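Local coordinates for galacto-N-biose/lacto-N-biose I transporter substrate-binding protein (Bifidobacterium longum, PDB 2Z8F) that binds lacto-N-biose I, galacto-N-biose and related oligosaccharides such as lacto-N-tetraose, probably delivering them to an ABC transporter for uptake, at residues Ser368-Lys373 and Thr397-Thr402. Sequence-based numbering, arbitrary orientation.
Sequences SAVAAK and TTSVDT. With BGC (beta-D-glucopyranose), chain C.
Thr398 O, on the helix that faces Ala369, is gripped twice by Thr402: the backbone N makes the helical bond, and OG1 adds a second of 2.6 Å from the opposite face of the carbonyl plane. With chi1 at -60°, Thr402 OG1 is anti to its own carbonyl carbon and beside the backbone N, which brings it to the carbonyl oxygen four residues earlier. Thr402 OG1 also lies 3.5 Å from Ala369 CB, a van der Waals contact, its hydrogen already used within the helix. An alanine in place of Thr402 would probably leave Thr398 O with the backbone bond as its remaining grip in this helix and open a gap beside Ala369 CB.

Thr398 stands at the middle of the contact. Its CG2, anti to the backbone N, reaches over the helix 367-380 backbone to lie 3.5 Å from Ala369 O, where alanine's short side chain lets a methyl come close. OG1 of Thr398, weakly hydrogen-bonded to Asp394 O, also meets the aliphatic part of Lys373, 3.3 Å from CG; the two side chains cross at about a right angle. The lysine chain then leads away, and its NZ pairs with Glu376. On the buried side, Val370 sets both methyls against Ser399 OG, the nearer being CG2 at 3.4 Å. That hydroxyl is not stranded among carbons, since it hydrogen-bonds Ala395 O and Tyr193 OH.

The two segments run nearly antiparallel, at 153°, their axes 8.7 Å apart at closest approach. Helix 389-405 thus backs helix 367-380, whose other side lines the glycan pocket: Ser368 O accepts a 2.9 Å hydrogen bond from O6 of the glucose, and Ala371 and Ala372 lie against the sugar. No hydrogen bond joins the two segments, so van der Waals packing holds the pair together.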
loop_
_atom_site.group_PDB
_atom_site.type_symbol
_atom_site.label_atom_id
_atom_site.label_comp_id
_atom_site.label_asym_id
_atom_site.label_seq_id
_atom_site.Cartn_x
_atom_site.Cartn_y
_atom_site.Cartn_z
ATOM N N SER A 368 -0.069 13.488 -0.238
ATOM C CA SER A 368 -1.367 13.254 -0.861
ATOM C C SER A 368 -1.589 14.100 -2.119
ATOM O O SER A 368 -2.193 13.626 -3.092
ATOM C CB SER A 368 -2.468 13.501 0.164
ATOM O OG SER A 368 -2.549 14.874 0.491
ATOM N N ALA A 369 -1.097 15.341 -2.092
ATOM C CA ALA A 369 -1.180 16.242 -3.247
ATOM C C ALA A 369 -0.270 15.775 -4.368
ATOM O O ALA A 369 -0.587 15.947 -5.539
ATOM C CB ALA A 369 -0.811 17.679 -2.837
ATOM N N VAL A 370 0.898 15.239 -4.008
ATOM C CA VAL A 370 1.788 14.671 -5.004
ATOM C C VAL A 370 1.160 13.469 -5.688
ATOM O O VAL A 370 1.160 13.363 -6.912
ATOM C CB VAL A 370 3.145 14.315 -4.384
ATOM C CG1 VAL A 370 4.106 13.868 -5.463
ATOM C CG2 VAL A 370 3.658 15.528 -3.625
ATOM N N ALA A 371 0.614 12.555 -4.889
ATOM C CA ALA A 371 -0.058 11.398 -5.438
ATOM C C ALA A 371 -1.243 11.798 -6.333
ATOM O O ALA A 371 -1.437 11.209 -7.407
ATOM C CB ALA A 371 -0.499 10.487 -4.294
ATOM N N ALA A 372 -1.993 12.815 -5.908
ATOM C CA ALA A 372 -3.112 13.330 -6.699
ATOM C C ALA A 372 -2.633 13.811 -8.075
ATOM O O ALA A 372 -3.210 13.444 -9.112
ATOM C CB ALA A 372 -3.833 14.443 -5.941
ATOM N N LYS A 373 -1.542 14.580 -8.084
ATOM C CA LYS A 373 -0.977 15.116 -9.337
ATOM C C LYS A 373 -0.442 13.989 -10.200
ATOM O O LYS A 373 -0.647 13.981 -11.412
ATOM C CB LYS A 373 0.154 16.125 -9.068
ATOM C CG LYS A 373 0.626 16.810 -10.364
ATOM C CD LYS A 373 -0.448 17.793 -10.792
ATOM C CE LYS A 373 -0.316 18.218 -12.210
ATOM N NZ LYS A 373 -1.401 19.216 -12.441
ATOM N N THR A 397 7.567 19.306 -9.114
ATOM C CA THR A 397 6.993 20.612 -8.912
ATOM C C THR A 397 5.898 20.631 -7.836
ATOM O O THR A 397 5.885 21.512 -6.975
ATOM C CB THR A 397 6.459 21.126 -10.255
ATOM O OG1 THR A 397 7.518 21.049 -11.229
ATOM C CG2 THR A 397 6.095 22.532 -10.089
ATOM N N THR A 398 4.981 19.666 -7.873
ATOM C CA THR A 398 3.950 19.591 -6.834
ATOM C C THR A 398 4.501 19.317 -5.413
ATOM O O THR A 398 3.996 19.845 -4.407
ATOM C CB THR A 398 2.866 18.572 -7.219
ATOM O OG1 THR A 398 2.273 18.999 -8.455
ATOM C CG2 THR A 398 1.779 18.517 -6.154
ATOM N N SER A 399 5.563 18.527 -5.335
ATOM C CA SER A 399 6.222 18.248 -4.066
ATOM C C SER A 399 6.781 19.541 -3.469
ATOM O O SER A 399 6.493 19.878 -2.321
ATOM C CB SER A 399 7.371 17.250 -4.257
ATOM O OG SER A 399 6.920 15.957 -4.648
ATOM N N VAL A 400 7.591 20.263 -4.257
ATOM C CA VAL A 400 8.129 21.525 -3.778
ATOM C C VAL A 400 7.020 22.526 -3.386
ATOM O O VAL A 400 7.059 23.118 -2.293
ATOM C CB VAL A 400 9.088 22.123 -4.820
ATOM C CG1 VAL A 400 9.510 23.500 -4.370
ATOM C CG2 VAL A 400 10.311 21.180 -5.022
ATOM N N ASP A 401 6.000 22.671 -4.233
ATOM C CA ASP A 401 4.906 23.605 -3.961
ATOM C C ASP A 401 4.168 23.240 -2.676
ATOM O O ASP A 401 3.806 24.096 -1.874
ATOM C CB ASP A 401 3.910 23.630 -5.131
ATOM C CG ASP A 401 4.498 24.230 -6.408
ATOM O OD1 ASP A 401 5.628 24.742 -6.351
ATOM O OD2 ASP A 401 3.820 24.143 -7.458
ATOM N N THR A 402 3.943 21.947 -2.489
ATOM C CA THR A 402 3.166 21.483 -1.346
ATOM C C THR A 402 3.924 21.735 -0.031
ATOM O O THR A 402 3.346 22.196 0.934
ATOM C CB THR A 402 2.761 20.005 -1.529
ATOM O OG1 THR A 402 1.968 19.866 -2.724
ATOM C CG2 THR A 402 1.956 19.495 -0.320
HETATM C C2 BGC C . -7.800 11.021 -6.600
HETATM C C3 BGC C . -7.806 9.713 -5.809
HETATM C C4 BGC C . -6.400 9.349 -5.270
HETATM C C5 BGC C . -5.775 10.586 -4.604
HETATM C C6 BGC C . -4.347 10.409 -4.078
HETATM C C1 BGC C . -7.106 12.116 -5.817
HETATM O O1 BGC C . -7.068 13.254 -6.648
HETATM O O2 BGC C . -9.128 11.435 -6.889
HETATM O O3 BGC C . -8.303 8.713 -6.670
HETATM O O4 BGC C . -6.493 8.315 -4.295
HETATM O O5 BGC C . -5.780 11.698 -5.494
HETATM O O6 BGC C . -4.116 11.428 -3.110
#